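Putative aliphatic sulfonates-binding protein (Escherichia coli, PDB 2X26) probably serves as the periplasmic binding protein that delivers aliphatic sulfonates to an ABC-type transporter. Local coordinates at residues L124-L129 with V174-T179. Numbering follows the deposited sequence.
Sequences LRQAGL and VLKDGT
One side-chain hydrogen bond, Lys176 NZ to Gln126 OE1 at 3.0 Å, is the one link between residues 124-129, at the end of helix 115-126, and residues 174-179, on the edge strand 172-177. The setting is one of the two alpha/beta domains of a periplasmic binding protein, whose mixed sheet has 172-177 running antiparallel to 87-92. The contact lies at the surface, with Lys176 partly exposed and Gln126 exposed. The ammonium meets the amide oxygen in the carbonyl plane, on a lone pair, with a C=O...N angle of 145°. Lys176 CE follows it to 3.5 Å from the same Gln126 OE1. To reach the amide, Lys176 sends CG anti to its backbone nitrogen (chi1 179°), bends once at chi2 (64°), and runs straight from there to NZ, brushing Val100. Gln126 comes the other way as an extended arm, and it also rests on Leu181. With an alanine at Lys176, Gln126 OE1 would probably lose this donor and its amide be freer to turn. Leu175 and Lys176 both pair with Ile89, a classic beta bulge in the edge strand. Beyond Gln126 the helix ends in a Schellman motif: Gly128, with positive phi, is the C-prime residue, its N bonding to Arg125 O, while Leu129 N reaches back to Leu124 O at 2.8 Å. Just past Lys176, Asp177 forms an Asx turn. Asp177 OD1 takes two donors from the same face of the carboxylate, both tilted well out of its plane: Thr179 OG1 at 2.8 Å, on the syn side, and Thr179 N at 2.9 Å.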
loop_
_atom_site.group_PDB
_atom_site.type_symbol
_atom_site.label_atom_id
_atom_site.label_comp_id
_atom_site.label_asym_id
_atom_site.label_seq_id
_atom_site.Cartn_x
_atom_site.Cartn_y
_atom_site.Cartn_z
ATOM N N LEU A 124 -15.475 -10.550 11.168
ATOM C CA LEU A 124 -16.030 -11.646 11.957
ATOM C C LEU A 124 -16.150 -11.238 13.411
ATOM O O LEU A 124 -17.165 -11.533 14.078
ATOM C CB LEU A 124 -15.175 -12.912 11.822
ATOM C CG LEU A 124 -15.171 -13.598 10.452
ATOM C CD1 LEU A 124 -14.224 -14.799 10.519
ATOM C CD2 LEU A 124 -16.584 -14.080 10.121
ATOM N N ARG A 125 -15.134 -10.534 13.908
ATOM C CA ARG A 125 -15.128 -10.103 15.313
ATOM C C ARG A 125 -16.319 -9.194 15.634
ATOM O O ARG A 125 -16.924 -9.329 16.714
ATOM C CB ARG A 125 -13.820 -9.398 15.712
ATOM C CG ARG A 125 -13.740 -9.017 17.211
ATOM C CD ARG A 125 -12.299 -8.708 17.680
ATOM N NE ARG A 125 -11.705 -7.638 16.877
ATOM C CZ ARG A 125 -10.443 -7.212 16.947
ATOM N NH1 ARG A 125 -9.584 -7.746 17.812
ATOM N NH2 ARG A 125 -10.053 -6.226 16.145
ATOM N N GLN A 126 -16.657 -8.305 14.709
ATOM C CA GLN A 126 -17.848 -7.456 14.884
ATOM C C GLN A 126 -19.103 -8.281 15.076
ATOM O O GLN A 126 -19.966 -7.900 15.872
ATOM C CB GLN A 126 -18.113 -6.567 13.662
ATOM C CG GLN A 126 -17.230 -5.423 13.509
ATOM C CD GLN A 126 -17.744 -4.433 12.480
ATOM O OE1 GLN A 126 -18.289 -4.824 11.419
ATOM N NE2 GLN A 126 -17.501 -3.152 12.739
ATOM N N ALA A 127 -19.214 -9.385 14.310
ATOM C CA ALA A 127 -20.394 -10.236 14.310
ATOM C C ALA A 127 -20.303 -11.325 15.400
ATOM O O ALA A 127 -21.133 -12.265 15.479
ATOM C CB ALA A 127 -20.560 -10.861 12.885
ATOM N N GLY A 128 -19.309 -11.184 16.274
ATOM C CA GLY A 128 -19.146 -12.064 17.440
ATOM C C GLY A 128 -18.641 -13.430 17.024
ATOM O O GLY A 128 -19.041 -14.428 17.632
ATOM N N LEU A 129 -17.775 -13.472 16.001
ATOM C CA LEU A 129 -17.237 -14.733 15.480
ATOM C C LEU A 129 -15.718 -14.760 15.445
ATOM O O LEU A 129 -15.071 -13.704 15.444
ATOM C CB LEU A 129 -17.794 -15.035 14.090
ATOM C CG LEU A 129 -19.324 -15.129 13.932
ATOM C CD1 LEU A 129 -19.703 -15.253 12.455
ATOM C CD2 LEU A 129 -19.942 -16.309 14.726
ATOM N N VAL A 174 -21.388 -7.367 -2.809
ATOM C CA VAL A 174 -20.558 -7.052 -1.635
ATOM C C VAL A 174 -21.378 -7.336 -0.357
ATOM O O VAL A 174 -22.389 -6.674 -0.104
ATOM C CB VAL A 174 -20.079 -5.614 -1.710
ATOM C CG1 VAL A 174 -19.393 -5.170 -0.398
ATOM C CG2 VAL A 174 -19.121 -5.443 -2.863
ATOM N N LEU A 175 -20.957 -8.320 0.432
ATOM C CA LEU A 175 -21.566 -8.583 1.745
ATOM C C LEU A 175 -21.094 -7.563 2.778
ATOM O O LEU A 175 -21.846 -7.158 3.678
ATOM C CB LEU A 175 -21.174 -9.985 2.209
ATOM C CG LEU A 175 -21.750 -10.464 3.543
ATOM C CD1 LEU A 175 -23.181 -10.758 3.349
ATOM C CD2 LEU A 175 -20.964 -11.690 3.970
ATOM N N LYS A 176 -19.839 -7.158 2.659
ATOM C CA LYS A 176 -19.217 -6.297 3.669
ATOM C C LYS A 176 -18.028 -5.616 3.027
ATOM O O LYS A 176 -17.290 -6.265 2.332
ATOM C CB LYS A 176 -18.772 -7.183 4.846
ATOM C CG LYS A 176 -18.071 -6.471 5.987
ATOM C CD LYS A 176 -18.966 -5.508 6.647
ATOM C CE LYS A 176 -18.243 -5.005 7.901
ATOM N NZ LYS A 176 -19.068 -4.037 8.614
ATOM N N ASP A 177 -17.870 -4.307 3.233
ATOM C CA ASP A 177 -16.597 -3.662 2.832
ATOM C C ASP A 177 -15.915 -3.110 4.078
ATOM O O ASP A 177 -16.356 -3.373 5.212
ATOM C CB ASP A 177 -16.792 -2.625 1.714
ATOM C CG ASP A 177 -17.547 -1.381 2.174
ATOM O OD1 ASP A 177 -17.675 -1.123 3.407
ATOM O OD2 ASP A 177 -18.015 -0.612 1.304
ATOM N N GLY A 178 -14.850 -2.345 3.892
ATOM C CA GLY A 178 -14.044 -1.956 5.059
ATOM C C GLY A 178 -14.541 -0.737 5.795
ATOM O O GLY A 178 -13.833 -0.214 6.698
ATOM N N THR A 179 -15.740 -0.277 5.435
ATOM C CA THR A 179 -16.211 1.057 5.801
ATOM C C THR A 179 -16.260 1.331 7.288
ATOM O O THR A 179 -15.806 2.390 7.764
ATOM C CB THR A 179 -17.614 1.359 5.206
ATOM O OG1 THR A 179 -17.482 1.603 3.804
ATOM C CG2 THR A 179 -18.244 2.592 5.843
#